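Local coordinates for polyprenyl synthetase (Nonlabens dokdonensis, PDB 6KD7), which probably joins isoprenyl diphosphates into geranylgeranyl pyrophosphate, as a magnesium-dependent prenyltransferase of the FPP/GGPP synthase family, at residues 71-74 with 75-78; 104-107 with 108-112. All coordinates share one frame; numbering follows the deposited sequence.

Contact 1 (71-74 with 75-78); sequences FHNF and TLLH. With PPV (pyrophosphate), chain B.
T75 packs back against F71 and H72, one turn earlier on the same helix. Its methyl CG2 sits over one face of the F71 ring, displaced toward the rim, with CG2 3.9 Å from the ring centroid. This is a CH-pi contact. The T75 hydroxyl lies between its own backbone N and carbonyl carbon (chi1 73°). From there T75 OG1 donates to H72 O at 2.6 Å, tilted from the carbonyl plane. H72 O also takes the amide hydrogen of L76, so two donors grip one carbonyl. F71 O, N73 O and F74 O each accept from the amide four residues on. F74 turns a ring edge to the face of H78. Their centroids are 5.2 Å apart and the planes meet at 63°. L111 of helix 100-116 covers F71 and F74, and F133 meets F71 edge-to-face. F71 to H78 form two turns of helix 58-82 in the all-alpha isoprenoid synthase fold. The family's first aspartate-rich motif, DDxxD, begins at the residue after H78. The pyrophosphate side is looser. The H72 imidazole reaches it with CG anti to the backbone N, chi1 -180°. L76 CG lies over one face of the H72 ring, 4.2 Å above the plane. H72 NE2 points to pyrophosphate, but its bonds to pyrophosphate OPP (3.5 Å) and O32 (3.2 Å) are both weak. R43 supplies a further hydrogen bond to the ligand. L76 CD1 lies 3.7 Å from pyrophosphate O32. At the other ring nitrogen, a water lies 2.6 Å from H72 ND1, in the ring plane. That water donates to T75 OG1, bridging the two side chains. T75 is partly exposed here, and a bound glycerol lies beside it.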
loop_
_atom_site.group_PDB
_atom_site.type_symbol
_atom_site.label_atom_id
_atom_site.label_comp_id
_atom_site.label_asym_id
_atom_site.label_seq_id
_atom_site.Cartn_x
_atom_site.Cartn_y
_atom_site.Cartn_z
ATOM N N PHE A 71 -35.445 6.410 -2.361
ATOM C CA PHE A 71 -35.004 5.764 -1.116
ATOM C C PHE A 71 -34.213 4.520 -1.474
ATOM O O PHE A 71 -33.083 4.369 -0.980
ATOM C CB PHE A 71 -36.153 5.395 -0.173
ATOM C CG PHE A 71 -35.678 4.585 0.989
ATOM C CD1 PHE A 71 -34.976 5.182 2.022
ATOM C CD2 PHE A 71 -35.844 3.231 1.015
ATOM C CE1 PHE A 71 -34.463 4.422 3.065
ATOM C CE2 PHE A 71 -35.334 2.468 2.055
ATOM C CZ PHE A 71 -34.643 3.066 3.075
ATOM N N HIS A 72 -34.815 3.623 -2.241
ATOM C CA HIS A 72 -34.171 2.336 -2.607
ATOM C C HIS A 72 -32.773 2.596 -3.219
ATOM O O HIS A 72 -31.831 1.923 -2.797
ATOM C CB HIS A 72 -35.031 1.561 -3.578
ATOM C CG HIS A 72 -34.441 0.258 -3.974
ATOM N ND1 HIS A 72 -34.141 -0.727 -3.031
ATOM C CD2 HIS A 72 -34.134 -0.230 -5.195
ATOM C CE1 HIS A 72 -33.661 -1.766 -3.660
ATOM N NE2 HIS A 72 -33.668 -1.490 -4.991
ATOM N N ASN A 73 -32.663 3.573 -4.107
ATOM C CA ASN A 73 -31.410 3.906 -4.806
ATOM C C ASN A 73 -30.426 4.504 -3.805
ATOM O O ASN A 73 -29.245 4.199 -3.946
ATOM C CB ASN A 73 -31.640 4.780 -6.031
ATOM C CG ASN A 73 -32.106 3.928 -7.190
ATOM O OD1 ASN A 73 -31.285 3.260 -7.798
ATOM N ND2 ASN A 73 -33.418 3.802 -7.365
ATOM N N PHE A 74 -30.924 5.205 -2.795
ATOM C CA PHE A 74 -30.035 5.736 -1.741
ATOM C C PHE A 74 -29.380 4.540 -1.050
ATOM O O PHE A 74 -28.179 4.560 -0.885
ATOM C CB PHE A 74 -30.841 6.556 -0.735
ATOM C CG PHE A 74 -30.468 6.347 0.709
ATOM C CD1 PHE A 74 -29.301 6.876 1.223
ATOM C CD2 PHE A 74 -31.293 5.638 1.565
ATOM C CE1 PHE A 74 -28.964 6.701 2.553
ATOM C CE2 PHE A 74 -30.955 5.467 2.896
ATOM C CZ PHE A 74 -29.788 5.992 3.385
ATOM N N THR A 75 -30.163 3.500 -0.759
ATOM C CA THR A 75 -29.619 2.319 -0.092
ATOM C C THR A 75 -28.607 1.650 -1.026
ATOM O O THR A 75 -27.628 1.116 -0.523
ATOM C CB THR A 75 -30.683 1.346 0.417
ATOM O OG1 THR A 75 -31.271 0.640 -0.665
ATOM C CG2 THR A 75 -31.734 2.055 1.232
ATOM N N LEU A 76 -28.835 1.625 -2.331
ATOM C CA LEU A 76 -27.892 0.911 -3.220
ATOM C C LEU A 76 -26.549 1.670 -3.252
ATOM O O LEU A 76 -25.458 1.054 -3.309
ATOM C CB LEU A 76 -28.495 0.818 -4.615
ATOM C CG LEU A 76 -29.809 0.050 -4.713
ATOM C CD1 LEU A 76 -30.284 0.125 -6.155
ATOM C CD2 LEU A 76 -29.708 -1.391 -4.254
ATOM N N LEU A 77 -26.630 2.996 -3.228
ATOM C CA LEU A 77 -25.424 3.850 -3.311
ATOM C C LEU A 77 -24.513 3.587 -2.105
ATOM O O LEU A 77 -23.365 3.254 -2.322
ATOM C CB LEU A 77 -25.913 5.299 -3.335
ATOM C CG LEU A 77 -25.101 6.276 -4.172
ATOM C CD1 LEU A 77 -24.630 5.606 -5.438
ATOM C CD2 LEU A 77 -25.929 7.489 -4.528
ATOM N N HIS A 78 -25.066 3.590 -0.896
ATOM C CA HIS A 78 -24.267 3.357 0.332
ATOM C C HIS A 78 -23.839 1.880 0.328
ATOM O O HIS A 78 -22.722 1.562 0.707
ATOM C CB HIS A 78 -25.051 3.765 1.560
ATOM C CG HIS A 78 -25.033 5.214 1.865
ATOM N ND1 HIS A 78 -24.498 6.173 1.010
ATOM C CD2 HIS A 78 -25.439 5.872 2.971
ATOM C CE1 HIS A 78 -24.582 7.384 1.587
ATOM N NE2 HIS A 78 -25.145 7.215 2.797
HETATM O O11 PPV B . -32.848 -6.373 -7.270
HETATM P P1 PPV B . -34.020 -5.459 -7.358
HETATM O O21 PPV B . -34.821 -5.476 -6.113
HETATM O O31 PPV B . -34.853 -5.741 -8.562
HETATM O OPP PPV B . -33.456 -3.919 -7.488
HETATM P P2 PPV B . -32.859 -2.925 -8.636
HETATM O O12 PPV B . -31.456 -3.344 -8.874
HETATM O O22 PPV B . -33.713 -3.137 -9.851
HETATM O O32 PPV B . -32.944 -1.524 -8.140
HETATM O O HOH W 1 -33.687 -0.903 -0.463
#

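Contact 2 (104-107 with 108-112); sequences ILTG and DAMLI
I104 and D108 sit one turn apart on a helix, their side chains side by side and pointing the same way. Backbone bonds hold the turn. D108 N donates to I104 O at 3.1 Å, and A109 N to L105 O at 3.0 Å. M110 N bonds T106 O and L111 N bonds G107 O. M110 N also makes a weak bond to G107 O at 3.2 Å, so that amide is shared between two carbonyls. The polar side chains find their partners outside the turn. D108 CG stands anti to its carbonyl carbon (chi1 -68°), which folds the carboxylate back along the preceding turn. D108 CG comes within 3.3 Å of I104 O. D108 OD1 lies 3.4 Å from I104 O, but both are acceptors and no bond joins them. D108 OD1 is instead bonded by H78 NE2 of the same chain, and D108 OD2 by a glycerol, probably from the crystallisation liquor. D108 OD1 also lies close to OD1 of D108 in the second subunit. Two like charges so near could favour a shared proton or a raised pKa. T106 OG1 bonds L27 O. The remaining contacts are van der Waals approaches of side-chain carbons to oxygens. I104 CG2 lies 4.1 Å from D108 OD2. M110 packs its CG at 3.3 Å from T106 O, and its chain then bends at chi3 (69°). A109 CB rests 3.6 Å from T106 O. I104 faces H78 of the second subunit, L105 faces its Q145, and I112 its A137. This flank of helix 100-116 therefore belongs to the subunit interface. Within its own chain, the helix lays L105, T106 and M110 on helix 25-35, while M110 and L111 both pack on helix 58-82, M110 against N73 and L77.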
loop_
_atom_site.group_PDB
_atom_site.type_symbol
_atom_site.label_atom_id
_atom_site.label_comp_id
_atom_site.label_asym_id
_atom_site.label_seq_id
_atom_site.Cartn_x
_atom_site.Cartn_y
_atom_site.Cartn_z
ATOM N N ILE A 104 -21.027 8.951 -0.289
ATOM C CA ILE A 104 -21.560 9.114 1.095
ATOM C C ILE A 104 -22.525 10.309 1.062
ATOM O O ILE A 104 -23.694 10.152 1.350
ATOM C CB ILE A 104 -20.438 9.296 2.125
ATOM C CG1 ILE A 104 -19.637 7.990 2.288
ATOM C CG2 ILE A 104 -21.038 9.784 3.444
ATOM C CD1 ILE A 104 -18.386 8.166 3.130
ATOM N N LEU A 105 -22.065 11.435 0.576
ATOM C CA LEU A 105 -22.802 12.713 0.650
ATOM C C LEU A 105 -24.003 12.679 -0.292
ATOM O O LEU A 105 -25.087 13.108 0.142
ATOM C CB LEU A 105 -21.859 13.847 0.268
ATOM C CG LEU A 105 -22.487 15.227 0.351
ATOM C CD1 LEU A 105 -22.886 15.520 1.805
ATOM C CD2 LEU A 105 -21.511 16.263 -0.143
ATOM N N THR A 106 -23.836 12.216 -1.541
ATOM C CA THR A 106 -24.974 12.144 -2.488
ATOM C C THR A 106 -26.020 11.197 -1.920
ATOM O O THR A 106 -27.224 11.471 -2.073
ATOM C CB THR A 106 -24.520 11.764 -3.895
ATOM O OG1 THR A 106 -23.754 12.897 -4.294
ATOM C CG2 THR A 106 -25.667 11.549 -4.833
ATOM N N GLY A 107 -25.622 10.088 -1.322
ATOM C CA GLY A 107 -26.643 9.171 -0.783
ATOM C C GLY A 107 -27.453 9.867 0.326
ATOM O O GLY A 107 -28.690 9.668 0.431
ATOM N N ASP A 108 -26.761 10.620 1.191
ATOM C CA ASP A 108 -27.404 11.402 2.272
ATOM C C ASP A 108 -28.429 12.353 1.627
ATOM O O ASP A 108 -29.555 12.371 2.094
ATOM C CB ASP A 108 -26.376 12.161 3.094
ATOM C CG ASP A 108 -25.446 11.307 3.948
ATOM O OD1 ASP A 108 -25.713 10.059 4.106
ATOM O OD2 ASP A 108 -24.425 11.924 4.474
ATOM N N ALA A 109 -28.054 13.075 0.573
ATOM C CA ALA A 109 -28.919 14.060 -0.111
ATOM C C ALA A 109 -30.139 13.309 -0.680
ATOM O O ALA A 109 -31.261 13.826 -0.547
ATOM C CB ALA A 109 -28.194 14.844 -1.143
ATOM N N MET A 110 -29.972 12.080 -1.153
ATOM C CA MET A 110 -31.087 11.333 -1.777
ATOM C C MET A 110 -32.069 10.934 -0.682
ATOM O O MET A 110 -33.287 11.000 -0.952
ATOM C CB MET A 110 -30.605 10.109 -2.570
ATOM C CG MET A 110 -29.889 10.522 -3.861
ATOM S SD MET A 110 -29.319 9.073 -4.789
ATOM C CE MET A 110 -30.921 8.453 -5.270
ATOM N N LEU A 111 -31.609 10.458 0.485
ATOM C CA LEU A 111 -32.566 10.142 1.580
ATOM C C LEU A 111 -33.453 11.367 1.906
ATOM O O LEU A 111 -34.694 11.227 2.033
ATOM C CB LEU A 111 -31.845 9.641 2.812
ATOM C CG LEU A 111 -32.728 9.308 4.011
ATOM C CD1 LEU A 111 -33.852 8.343 3.622
ATOM C CD2 LEU A 111 -31.871 8.684 5.116
ATOM N N ILE A 112 -32.863 12.535 1.933
ATOM C CA ILE A 112 -33.570 13.781 2.316
ATOM C C ILE A 112 -34.541 14.142 1.176
ATOM O O ILE A 112 -35.669 14.532 1.468
ATOM C CB ILE A 112 -32.557 14.901 2.621
ATOM C CG1 ILE A 112 -31.655 14.570 3.823
ATOM C CG2 ILE A 112 -33.269 16.209 2.855
ATOM C CD1 ILE A 112 -30.341 15.417 3.823
#

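Overall arrangement
Neither contact closes a loop. Each lies within a single helix, so they follow in series and do not cross. After helices 4-18, 25-35 and 42-54, the chain enters helix 58-82, which holds contact 1. It then passes the short antiparallel pair 87-88 and 91-92 and helix 94-97, and enters helix 100-116, which holds contact 2. The two centres are about 9 Å apart, because these helices pack together. Where they meet, F74 CD1 approaches G107 O at 3.0 Å, and H78 CE1 lies 3.6 Å from G107 CA. Contact 1 reaches from the pyrophosphate pocket to this junction. Both contacts also touch helix 25-35 and the second subunit.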